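PDB 3C9H: ABC transporter, substrate binding protein from Agrobacterium tumefaciens, which probably captures a solute in the periplasm for import by an ABC transporter, and binds a magnesium ion. Local coordinates for residues Glu52-Gln55 with Lys56-Asp60; Arg278-Leu281 with Glu282-Ser286; Phe195-Ile198 with Trp199-Ile202; Tyr74-Ile77 with Val78-Asp82. All coordinates share one frame; numbering follows the deposited sequence.

Contact 1 of 4, residues Glu52-Gln55 with Lys56-Asp60; sequences EGFQ and KANPD
N58 folds back over F54 at the C-terminal end of helix 44-57 and ties the last turn off with its side-chain amide. Two regular backbone bonds lead up to this point: K56 N donates to E52 O (2.9 Å) and A57 N to G53 O (3.1 Å). At N58 the chain leaves helical angles, and the next carbonyl, F54 O, is taken up differently. ND2 of N58 donates to it at 2.9 Å with an N-H...O angle of 154°, the oxygen lying close to the amide plane, while the backbone N of N58 adds a weak bond to the same atom.

The aromatic contact comes from the same amide. With CG of N58 anti to its carbonyl carbon (chi1 -59°), ND2 sits over one face of the F54 ring, offset toward the rim and 3.5 Å from CE1. Ring and amide planes are 33° apart, so the amide is inclined to the ring and not stacked flat on it.

The K56 chain runs back along the helix, its CG 3.4 Å from E52 O, and CB of A57 rests near F54 O.

Outside the turn, Q55 NE2 donates to I61 O and F24 O, and N58 OD1 accepts from R279 of helix 274-285. The F54 ring meets Y280 edge-to-face and rests on V63, so this ring links the end of the helix to helix 274-285 and to strand 62-67 in the beta-alpha-beta unit formed by strand 35-40, helix 44-57 and strand 62-67.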
loop_
_atom_site.group_PDB
_atom_site.type_symbol
_atom_site.label_atom_id
_atom_site.label_comp_id
_atom_site.label_asym_id
_atom_site.label_seq_id
_atom_site.Cartn_x
_atom_site.Cartn_y
_atom_site.Cartn_z
ATOM N N GLU A 52 -18.709 -0.379 6.350
ATOM C CA GLU A 52 -20.020 -0.963 6.658
ATOM C C GLU A 52 -19.955 -1.865 7.888
ATOM O O GLU A 52 -20.838 -1.808 8.739
ATOM C CB GLU A 52 -20.556 -1.725 5.452
ATOM C CG GLU A 52 -20.976 -0.777 4.324
ATOM C CD GLU A 52 -21.291 -1.476 2.997
ATOM O OE1 GLU A 52 -21.006 -2.699 2.857
ATOM O OE2 GLU A 52 -21.787 -0.767 2.081
ATOM N N GLY A 53 -18.911 -2.683 7.992
ATOM C CA GLY A 53 -18.743 -3.571 9.145
ATOM C C GLY A 53 -18.602 -2.806 10.449
ATOM O O GLY A 53 -19.249 -3.119 11.455
ATOM N N PHE A 54 -17.771 -1.778 10.416
ATOM C CA PHE A 54 -17.595 -0.889 11.545
ATOM C C PHE A 54 -18.916 -0.258 11.971
ATOM O O PHE A 54 -19.231 -0.230 13.156
ATOM C CB PHE A 54 -16.561 0.197 11.206
ATOM C CG PHE A 54 -16.393 1.225 12.297
ATOM C CD1 PHE A 54 -15.660 0.915 13.441
ATOM C CD2 PHE A 54 -17.004 2.476 12.201
ATOM C CE1 PHE A 54 -15.519 1.868 14.469
ATOM C CE2 PHE A 54 -16.878 3.418 13.228
ATOM C CZ PHE A 54 -16.126 3.120 14.341
ATOM N N GLN A 55 -19.668 0.261 11.004
ATOM C CA GLN A 55 -20.927 0.949 11.270
ATOM C C GLN A 55 -22.015 0.015 11.817
ATOM O O GLN A 55 -22.728 0.403 12.724
ATOM C CB GLN A 55 -21.445 1.680 10.031
ATOM C CG GLN A 55 -20.633 2.919 9.684
ATOM C CD GLN A 55 -21.387 3.879 8.849
ATOM O OE1 GLN A 55 -21.865 3.533 7.770
ATOM N NE2 GLN A 55 -21.508 5.105 9.328
ATOM N N LYS A 56 -22.118 -1.197 11.283
ATOM C CA LYS A 56 -23.019 -2.227 11.841
ATOM C C LYS A 56 -22.688 -2.543 13.301
ATOM O O LYS A 56 -23.597 -2.741 14.106
ATOM C CB LYS A 56 -22.934 -3.521 11.041
ATOM C CG LYS A 56 -23.598 -3.476 9.687
ATOM C CD LYS A 56 -23.247 -4.718 8.928
ATOM C CE LYS A 56 -23.725 -4.652 7.516
ATOM N NZ LYS A 56 -23.217 -5.857 6.793
ATOM N N ALA A 57 -21.397 -2.596 13.634
ATOM C CA ALA A 57 -20.952 -2.779 15.027
ATOM C C ALA A 57 -21.228 -1.528 15.864
ATOM O O ALA A 57 -21.399 -1.618 17.070
ATOM C CB ALA A 57 -19.457 -3.135 15.076
ATOM N N ASN A 58 -21.256 -0.363 15.219
ATOM C CA ASN A 58 -21.353 0.937 15.891
ATOM C C ASN A 58 -22.391 1.819 15.197
ATOM O O ASN A 58 -22.044 2.753 14.497
ATOM C CB ASN A 58 -19.985 1.619 15.889
ATOM C CG ASN A 58 -18.934 0.799 16.588
ATOM O OD1 ASN A 58 -18.852 0.824 17.816
ATOM N ND2 ASN A 58 -18.145 0.037 15.826
ATOM N N PRO A 59 -23.689 1.505 15.386
ATOM C CA PRO A 59 -24.739 2.184 14.634
ATOM C C PRO A 59 -24.916 3.688 14.889
ATOM O O PRO A 59 -25.598 4.343 14.108
ATOM C CB PRO A 59 -26.010 1.408 15.008
ATOM C CG PRO A 59 -25.703 0.664 16.219
ATOM C CD PRO A 59 -24.222 0.473 16.292
ATOM N N ASP A 60 -24.307 4.229 15.939
ATOM C CA ASP A 60 -24.405 5.666 16.238
ATOM C C ASP A 60 -23.254 6.514 15.674
ATOM O O ASP A 60 -23.207 7.724 15.910
ATOM C CB ASP A 60 -24.476 5.885 17.762
ATOM C CG ASP A 60 -25.802 5.429 18.373
ATOM O OD1 ASP A 60 -26.836 5.442 17.662
ATOM O OD2 ASP A 60 -25.811 5.084 19.583
#

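Contact 2 of 4, residues Arg278-Leu281 with Glu282-Ser286; sequences RRYL and EFFMS
Y280 and F284, one turn apart on helix 274-285 of this periplasmic binding protein fold, lie side by side and point the same way into the core. Their ring centroids are 4.6 Å apart and the planes meet at 36°, an oblique pairing that is neither a parallel stack nor edge-to-face. F284 presents the CE2 corner of its ring over one face of Y280, with its CE2 3.3 Å from CE2 of Y280 and as close to CZ. The tyrosine swings out with CG anti to the backbone N (chi1 -164°), F284 takes chi1 -88°, and with these torsions the rings end side by side. Y280 OH is buried here without a hydrogen-bonding partner in the model, so what Y280 contributes to F284 is ring packing.

On another flank of the helix L281 and M285 cross at a slant, CD1 of L281 lying 4.0 Å from SD of M285. The backbone bonds are helical, with F284 N bonded to Y280 O at 2.9 Å, though the last, from M285 N to L281 O, is bent.

The F90 ring also meets Y280, and F92 meets F284 edge-to-face. M50 of helix 44-57 touches F283 and F284, while L36 and V38 of strand 35-40 lie against Y280.

The helix stops at S286, which also N-caps helix 287-296 by accepting from G289 N. Its OG donates to F283 O at 2.6 Å, in the carbonyl plane on a lone pair, and S286 N donates to that same oxygen.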
loop_
_atom_site.group_PDB
_atom_site.type_symbol
_atom_site.label_atom_id
_atom_site.label_comp_id
_atom_site.label_asym_id
_atom_site.label_seq_id
_atom_site.Cartn_x
_atom_site.Cartn_y
_atom_site.Cartn_z
ATOM N N ARG A 278 -9.509 5.108 17.898
ATOM C CA ARG A 278 -9.107 3.855 18.514
ATOM C C ARG A 278 -10.142 2.755 18.312
ATOM O O ARG A 278 -9.783 1.565 18.178
ATOM C CB ARG A 278 -8.862 4.016 20.005
ATOM C CG ARG A 278 -7.545 4.575 20.307
ATOM C CD ARG A 278 -7.276 4.628 21.754
ATOM N NE ARG A 278 -6.451 5.787 21.970
ATOM C CZ ARG A 278 -6.870 6.955 22.435
ATOM N NH1 ARG A 278 -8.083 7.144 22.885
ATOM N NH2 ARG A 278 -6.003 7.912 22.535
ATOM N N ARG A 279 -11.411 3.137 18.304
ATOM C CA ARG A 279 -12.486 2.165 18.061
ATOM C C ARG A 279 -12.371 1.555 16.667
ATOM O O ARG A 279 -12.550 0.345 16.483
ATOM C CB ARG A 279 -13.883 2.797 18.203
ATOM C CG ARG A 279 -14.887 1.741 18.682
ATOM C CD ARG A 279 -16.307 2.204 18.700
ATOM N NE ARG A 279 -16.509 3.267 19.668
ATOM C CZ ARG A 279 -17.678 3.851 19.919
ATOM N NH1 ARG A 279 -18.778 3.501 19.255
ATOM N NH2 ARG A 279 -17.736 4.832 20.819
ATOM N N TYR A 280 -12.125 2.413 15.686
ATOM C CA TYR A 280 -11.938 1.998 14.301
ATOM C C TYR A 280 -10.669 1.126 14.165
ATOM O O TYR A 280 -10.688 0.046 13.552
ATOM C CB TYR A 280 -11.813 3.242 13.449
ATOM C CG TYR A 280 -11.990 3.059 11.975
ATOM C CD1 TYR A 280 -13.257 2.878 11.418
ATOM C CD2 TYR A 280 -10.905 3.144 11.116
ATOM C CE1 TYR A 280 -13.434 2.758 10.021
ATOM C CE2 TYR A 280 -11.077 3.033 9.714
ATOM C CZ TYR A 280 -12.342 2.842 9.189
ATOM O OH TYR A 280 -12.506 2.724 7.816
ATOM N N LEU A 281 -9.576 1.583 14.762
ATOM C CA LEU A 281 -8.354 0.756 14.813
ATOM C C LEU A 281 -8.602 -0.619 15.423
ATOM O O LEU A 281 -8.228 -1.652 14.859
ATOM C CB LEU A 281 -7.258 1.502 15.581
ATOM C CG LEU A 281 -5.947 0.780 15.787
ATOM C CD1 LEU A 281 -5.358 0.209 14.444
ATOM C CD2 LEU A 281 -4.961 1.692 16.516
ATOM N N GLU A 282 -9.258 -0.653 16.575
ATOM C CA GLU A 282 -9.642 -1.917 17.179
ATOM C C GLU A 282 -10.450 -2.783 16.192
ATOM O O GLU A 282 -10.207 -3.991 16.087
ATOM C CB GLU A 282 -10.464 -1.664 18.444
ATOM C CG GLU A 282 -10.621 -2.854 19.345
ATOM C CD GLU A 282 -10.980 -2.429 20.750
ATOM O OE1 GLU A 282 -12.055 -1.797 20.878
ATOM O OE2 GLU A 282 -10.180 -2.688 21.699
ATOM N N PHE A 283 -11.390 -2.177 15.465
ATOM C CA PHE A 283 -12.155 -2.934 14.490
ATOM C C PHE A 283 -11.265 -3.519 13.373
ATOM O O PHE A 283 -11.385 -4.695 13.025
ATOM C CB PHE A 283 -13.312 -2.117 13.911
ATOM C CG PHE A 283 -14.088 -2.862 12.864
ATOM C CD1 PHE A 283 -15.107 -3.740 13.224
ATOM C CD2 PHE A 283 -13.744 -2.747 11.533
ATOM C CE1 PHE A 283 -15.790 -4.459 12.242
ATOM C CE2 PHE A 283 -14.423 -3.474 10.536
ATOM C CZ PHE A 283 -15.431 -4.330 10.886
ATOM N N PHE A 284 -10.364 -2.702 12.830
ATOM C CA PHE A 284 -9.398 -3.154 11.845
ATOM C C PHE A 284 -8.477 -4.270 12.351
ATOM O O PHE A 284 -7.960 -5.019 11.544
ATOM C CB PHE A 284 -8.560 -1.981 11.310
ATOM C CG PHE A 284 -9.188 -1.290 10.115
ATOM C CD1 PHE A 284 -8.497 -1.186 8.899
ATOM C CD2 PHE A 284 -10.481 -0.783 10.192
ATOM C CE1 PHE A 284 -9.073 -0.575 7.804
ATOM C CE2 PHE A 284 -11.073 -0.179 9.098
ATOM C CZ PHE A 284 -10.370 -0.069 7.903
ATOM N N MET A 285 -8.258 -4.352 13.661
ATOM C CA MET A 285 -7.391 -5.376 14.271
ATOM C C MET A 285 -8.177 -6.637 14.645
ATOM O O MET A 285 -7.572 -7.700 14.851
ATOM C CB MET A 285 -6.713 -4.825 15.541
ATOM C CG MET A 285 -5.634 -3.731 15.324
ATOM S SD MET A 285 -5.013 -3.006 16.872
ATOM C CE MET A 285 -3.853 -4.295 17.347
ATOM N N SER A 286 -9.508 -6.503 14.725
ATOM C CA SER A 286 -10.419 -7.541 15.233
ATOM C C SER A 286 -10.487 -8.758 14.293
ATOM O O SER A 286 -10.219 -8.642 13.098
ATOM C CB SER A 286 -11.842 -6.970 15.436
ATOM O OG SER A 286 -12.519 -6.723 14.198
#

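Contact 3 of 4, residues Phe195-Ile198 with Trp199-Ile202; sequences FGDI and WSVI
D197 turns its carboxylate toward S200 by placing CG anti to the backbone N (chi1 -160°), and S200 brings OG back to meet it with chi1 at 63°, between its own N and carbonyl carbon. OG then lies 2.7 Å from D197 OD2 and equally close to D197 O; its single proton could serve either acceptor. A weak bond from S200 N also reaches D197 O. The residues ahead form a type I turn, F195 to I198, which delivers the chain into helix 198-207.

Beside this polar corner, I198 lays CG2 over one face of the W199 indole, 3.8 Å from the centroid of the five-membered ring and only 9° off its normal: a CH-pi contact between chain neighbours. The CD1 end of I198 goes the other way, to V201 CB at 3.9 Å. R347 makes a cation-pi contact with W199, tying the first turn of helix 198-207 to helix 338-353.

Water 1 donates to D197 OD1 at 2.6 Å and accepts a weak bond from W199 N. The carboxylate thus sits beside the serine hydroxyl and, through the water, is linked to a backbone N-H at the start of the helix, where the dipole would probably favour its negative charge.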
loop_
_atom_site.group_PDB
_atom_site.type_symbol
_atom_site.label_atom_id
_atom_site.label_comp_id
_atom_site.label_asym_id
_atom_site.label_seq_id
_atom_site.Cartn_x
_atom_site.Cartn_y
_atom_site.Cartn_z
ATOM N N PHE A 195 18.026 -6.008 -4.366
ATOM C CA PHE A 195 18.499 -6.178 -5.720
ATOM C C PHE A 195 19.540 -5.099 -5.933
ATOM O O PHE A 195 19.204 -3.914 -6.062
ATOM C CB PHE A 195 17.304 -5.980 -6.672
ATOM C CG PHE A 195 17.295 -6.879 -7.871
ATOM C CD1 PHE A 195 17.241 -6.337 -9.154
ATOM C CD2 PHE A 195 17.288 -8.268 -7.728
ATOM C CE1 PHE A 195 17.206 -7.151 -10.269
ATOM C CE2 PHE A 195 17.239 -9.103 -8.843
ATOM C CZ PHE A 195 17.207 -8.538 -10.119
ATOM N N GLY A 196 20.810 -5.508 -5.946
ATOM C CA GLY A 196 21.911 -4.571 -6.134
ATOM C C GLY A 196 21.751 -3.850 -7.456
ATOM O O GLY A 196 21.811 -2.611 -7.515
ATOM N N ASP A 197 21.503 -4.636 -8.509
ATOM C CA ASP A 197 21.325 -4.111 -9.864
ATOM C C ASP A 197 19.857 -3.780 -10.211
ATOM O O ASP A 197 19.390 -4.055 -11.330
ATOM C CB ASP A 197 21.909 -5.104 -10.879
ATOM C CG ASP A 197 22.205 -4.465 -12.222
ATOM O OD1 ASP A 197 22.482 -3.247 -12.248
ATOM O OD2 ASP A 197 22.159 -5.173 -13.255
ATOM N N ILE A 198 19.133 -3.171 -9.269
ATOM C CA ILE A 198 17.808 -2.638 -9.585
ATOM C C ILE A 198 17.909 -1.538 -10.630
ATOM O O ILE A 198 16.964 -1.296 -11.385
ATOM C CB ILE A 198 17.056 -2.081 -8.316
ATOM C CG1 ILE A 198 15.600 -1.729 -8.654
ATOM C CG2 ILE A 198 17.748 -0.856 -7.754
ATOM C CD1 ILE A 198 14.799 -2.862 -9.269
ATOM N N TRP A 199 19.057 -0.867 -10.676
ATOM C CA TRP A 199 19.223 0.268 -11.580
ATOM C C TRP A 199 19.230 -0.147 -13.050
ATOM O O TRP A 199 18.764 0.598 -13.903
ATOM C CB TRP A 199 20.471 1.079 -11.192
ATOM C CG TRP A 199 20.331 1.541 -9.786
ATOM C CD1 TRP A 199 20.958 1.046 -8.683
ATOM C CD2 TRP A 199 19.426 2.535 -9.326
ATOM N NE1 TRP A 199 20.522 1.703 -7.561
ATOM C CE2 TRP A 199 19.578 2.624 -7.930
ATOM C CE3 TRP A 199 18.501 3.370 -9.961
ATOM C CZ2 TRP A 199 18.841 3.513 -7.157
ATOM C CZ3 TRP A 199 17.780 4.253 -9.200
ATOM C CH2 TRP A 199 17.952 4.317 -7.806
ATOM N N SER A 200 19.713 -1.348 -13.338
ATOM C CA SER A 200 19.574 -1.896 -14.692
ATOM C C SER A 200 18.089 -2.038 -15.072
ATOM O O SER A 200 17.705 -1.753 -16.219
ATOM C CB SER A 200 20.316 -3.230 -14.836
ATOM O OG SER A 200 19.762 -4.221 -13.980
ATOM N N VAL A 201 17.263 -2.459 -14.112
ATOM C CA VAL A 201 15.812 -2.524 -14.327
ATOM C C VAL A 201 15.229 -1.127 -14.584
ATOM O O VAL A 201 14.511 -0.932 -15.552
ATOM C CB VAL A 201 15.055 -3.196 -13.143
ATOM C CG1 VAL A 201 13.524 -3.219 -13.402
ATOM C CG2 VAL A 201 15.588 -4.617 -12.887
ATOM N N ILE A 202 15.561 -0.158 -13.731
ATOM C CA ILE A 202 15.049 1.209 -13.889
ATOM C C ILE A 202 15.486 1.794 -15.235
ATOM O O ILE A 202 14.685 2.379 -15.972
ATOM C CB ILE A 202 15.505 2.138 -12.714
ATOM C CG1 ILE A 202 15.069 1.559 -11.366
ATOM C CG2 ILE A 202 14.922 3.536 -12.863
ATOM C CD1 ILE A 202 13.637 1.028 -11.379
HETATM O O HOH W 1 22.413 -1.212 -10.667
#

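Contact 4 of 4, residues Tyr74-Ile77 with Val78-Asp82; sequences YDRI and VKETD
Y74-I77 and V78-D82 form one unbroken run of helix 70-82, each amide from V78 to T81 bonding the carbonyl four residues back, as in V78 N to Y74 O at 3.1 Å. One carbonyl does double duty: I77 O accepts from T81 N and also from T81 OG1 at 2.7 Å, the two donors arriving from opposite faces of its plane. T81 reaches it because OG1 sits anti to its own carbonyl carbon (chi1 -58°), folded back along the helix.

R76 and E80 make an i to i+4 salt bridge. NE of R76 donates to OE2 of E80 at 2.9 Å with an N-H...O angle of 157°. The oxygen lies near the guanidinium plane but is itself approached from above the carboxylate plane, and the two flat groups stand 86° apart. Water 2 donates to the same OE2. Each partner is held elsewhere too: R76 NH1 pairs with E66, and E80 OE1 bonds T87 and Y39, a network that should fix both charged ends.

On another side of the helix V78 puts CG2 over one face of the Y74 ring, 4.1 Å from its centroid, a CH-pi contact. L102 of helix 96-104 touches both residues.

The i to i+4 salt bridge and the threonine hydroxyl bonded to the i-4 carbonyl are common features of alpha helices; here they occur on helix 70-82 of the periplasmic binding protein fold, with the Y74 side chain about 10 Å from that of the magnesium ligand S41.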
loop_
_atom_site.group_PDB
_atom_site.type_symbol
_atom_site.label_atom_id
_atom_site.label_comp_id
_atom_site.label_asym_id
_atom_site.label_seq_id
_atom_site.Cartn_x
_atom_site.Cartn_y
_atom_site.Cartn_z
ATOM N N TYR A 74 0.524 12.150 5.184
ATOM C CA TYR A 74 1.652 12.662 5.970
ATOM C C TYR A 74 1.664 14.197 6.032
ATOM O O TYR A 74 1.669 14.799 7.109
ATOM C CB TYR A 74 2.977 12.136 5.375
ATOM C CG TYR A 74 4.200 12.677 6.101
ATOM C CD1 TYR A 74 4.688 12.066 7.246
ATOM C CD2 TYR A 74 4.863 13.799 5.625
ATOM C CE1 TYR A 74 5.797 12.594 7.928
ATOM C CE2 TYR A 74 5.973 14.309 6.282
ATOM C CZ TYR A 74 6.430 13.713 7.426
ATOM O OH TYR A 74 7.532 14.251 8.082
ATOM N N ASP A 75 1.711 14.836 4.872
ATOM C CA ASP A 75 1.779 16.297 4.810
ATOM C C ASP A 75 0.639 16.984 5.541
ATOM O O ASP A 75 0.836 17.992 6.240
ATOM C CB ASP A 75 1.779 16.777 3.358
ATOM C CG ASP A 75 3.065 16.514 2.659
ATOM O OD1 ASP A 75 4.072 16.213 3.332
ATOM O OD2 ASP A 75 3.074 16.624 1.412
ATOM N N ARG A 76 -0.559 16.461 5.382
ATOM C CA ARG A 76 -1.726 17.072 5.976
ATOM C C ARG A 76 -1.766 16.942 7.499
ATOM O O ARG A 76 -2.089 17.893 8.213
ATOM C CB ARG A 76 -2.966 16.456 5.386
ATOM C CG ARG A 76 -4.240 17.081 5.866
ATOM C CD ARG A 76 -5.334 16.927 4.824
ATOM N NE ARG A 76 -6.623 17.131 5.471
ATOM C CZ ARG A 76 -7.788 16.791 4.967
ATOM N NH1 ARG A 76 -7.851 16.159 3.805
ATOM N NH2 ARG A 76 -8.891 17.001 5.691
ATOM N N ILE A 77 -1.436 15.761 7.999
ATOM C CA ILE A 77 -1.395 15.562 9.438
ATOM C C ILE A 77 -0.333 16.476 10.080
ATOM O O ILE A 77 -0.588 17.103 11.120
ATOM C CB ILE A 77 -1.166 14.067 9.793
ATOM C CG1 ILE A 77 -2.447 13.275 9.492
ATOM C CG2 ILE A 77 -0.738 13.930 11.273
ATOM C CD1 ILE A 77 -2.337 11.773 9.627
ATOM N N VAL A 78 0.835 16.563 9.459
ATOM C CA VAL A 78 1.907 17.451 9.955
ATOM C C VAL A 78 1.461 18.928 9.926
ATOM O O VAL A 78 1.634 19.657 10.897
ATOM C CB VAL A 78 3.214 17.296 9.150
ATOM C CG1 VAL A 78 4.272 18.429 9.548
ATOM C CG2 VAL A 78 3.821 15.926 9.368
ATOM N N LYS A 79 0.915 19.364 8.807
ATOM C CA LYS A 79 0.439 20.744 8.666
ATOM C C LYS A 79 -0.665 21.125 9.629
ATOM O O LYS A 79 -0.603 22.180 10.254
ATOM C CB LYS A 79 -0.045 21.002 7.258
ATOM C CG LYS A 79 1.076 21.271 6.337
ATOM C CD LYS A 79 0.573 21.548 4.936
ATOM C CE LYS A 79 1.658 21.322 3.866
ATOM N NZ LYS A 79 1.003 20.693 2.661
ATOM N N GLU A 80 -1.675 20.275 9.741
ATOM C CA GLU A 80 -2.794 20.535 10.623
ATOM C C GLU A 80 -2.360 20.529 12.083
ATOM O O GLU A 80 -2.719 21.423 12.834
ATOM C CB GLU A 80 -3.946 19.551 10.385
ATOM C CG GLU A 80 -4.662 19.818 9.058
ATOM C CD GLU A 80 -5.660 18.737 8.629
ATOM O OE1 GLU A 80 -5.666 17.612 9.187
ATOM O OE2 GLU A 80 -6.456 19.027 7.693
ATOM N N THR A 81 -1.561 19.543 12.463
ATOM C CA THR A 81 -1.077 19.444 13.822
ATOM C C THR A 81 -0.219 20.675 14.152
ATOM O O THR A 81 -0.450 21.318 15.162
ATOM C CB THR A 81 -0.262 18.155 14.061
ATOM O OG1 THR A 81 -1.072 17.009 13.747
ATOM C CG2 THR A 81 0.188 18.065 15.543
ATOM N N ASP A 82 0.726 21.010 13.284
ATOM C CA ASP A 82 1.626 22.146 13.504
ATOM C C ASP A 82 0.845 23.461 13.651
ATOM O O ASP A 82 1.255 24.360 14.408
ATOM C CB ASP A 82 2.640 22.287 12.359
ATOM C CG ASP A 82 3.761 21.240 12.398
ATOM O OD1 ASP A 82 3.898 20.466 13.378
ATOM O OD2 ASP A 82 4.520 21.192 11.410
HETATM O O HOH W 2 -9.166 19.088 8.333
#

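Along the chain the order is contact 1, contact 4, contact 3, contact 2, yet the last joins the first in space. Contacts 1 and 2 have centres about 12 Å apart and touch, F283 CZ packing on the G53-F54 backbone, so helix 274-285 returns late in the sequence to pack on helix 44-57. Contact 4, on helix 70-82, has its centre about 23 Å from that of contact 2. Contact 3 stands apart, its centre about 46 Å from that of contact 1 and across the chain's centre. This spread fits the two-lobed architecture of periplasmic binding proteins, in which the chain crosses between lobes and closes the first with later segments.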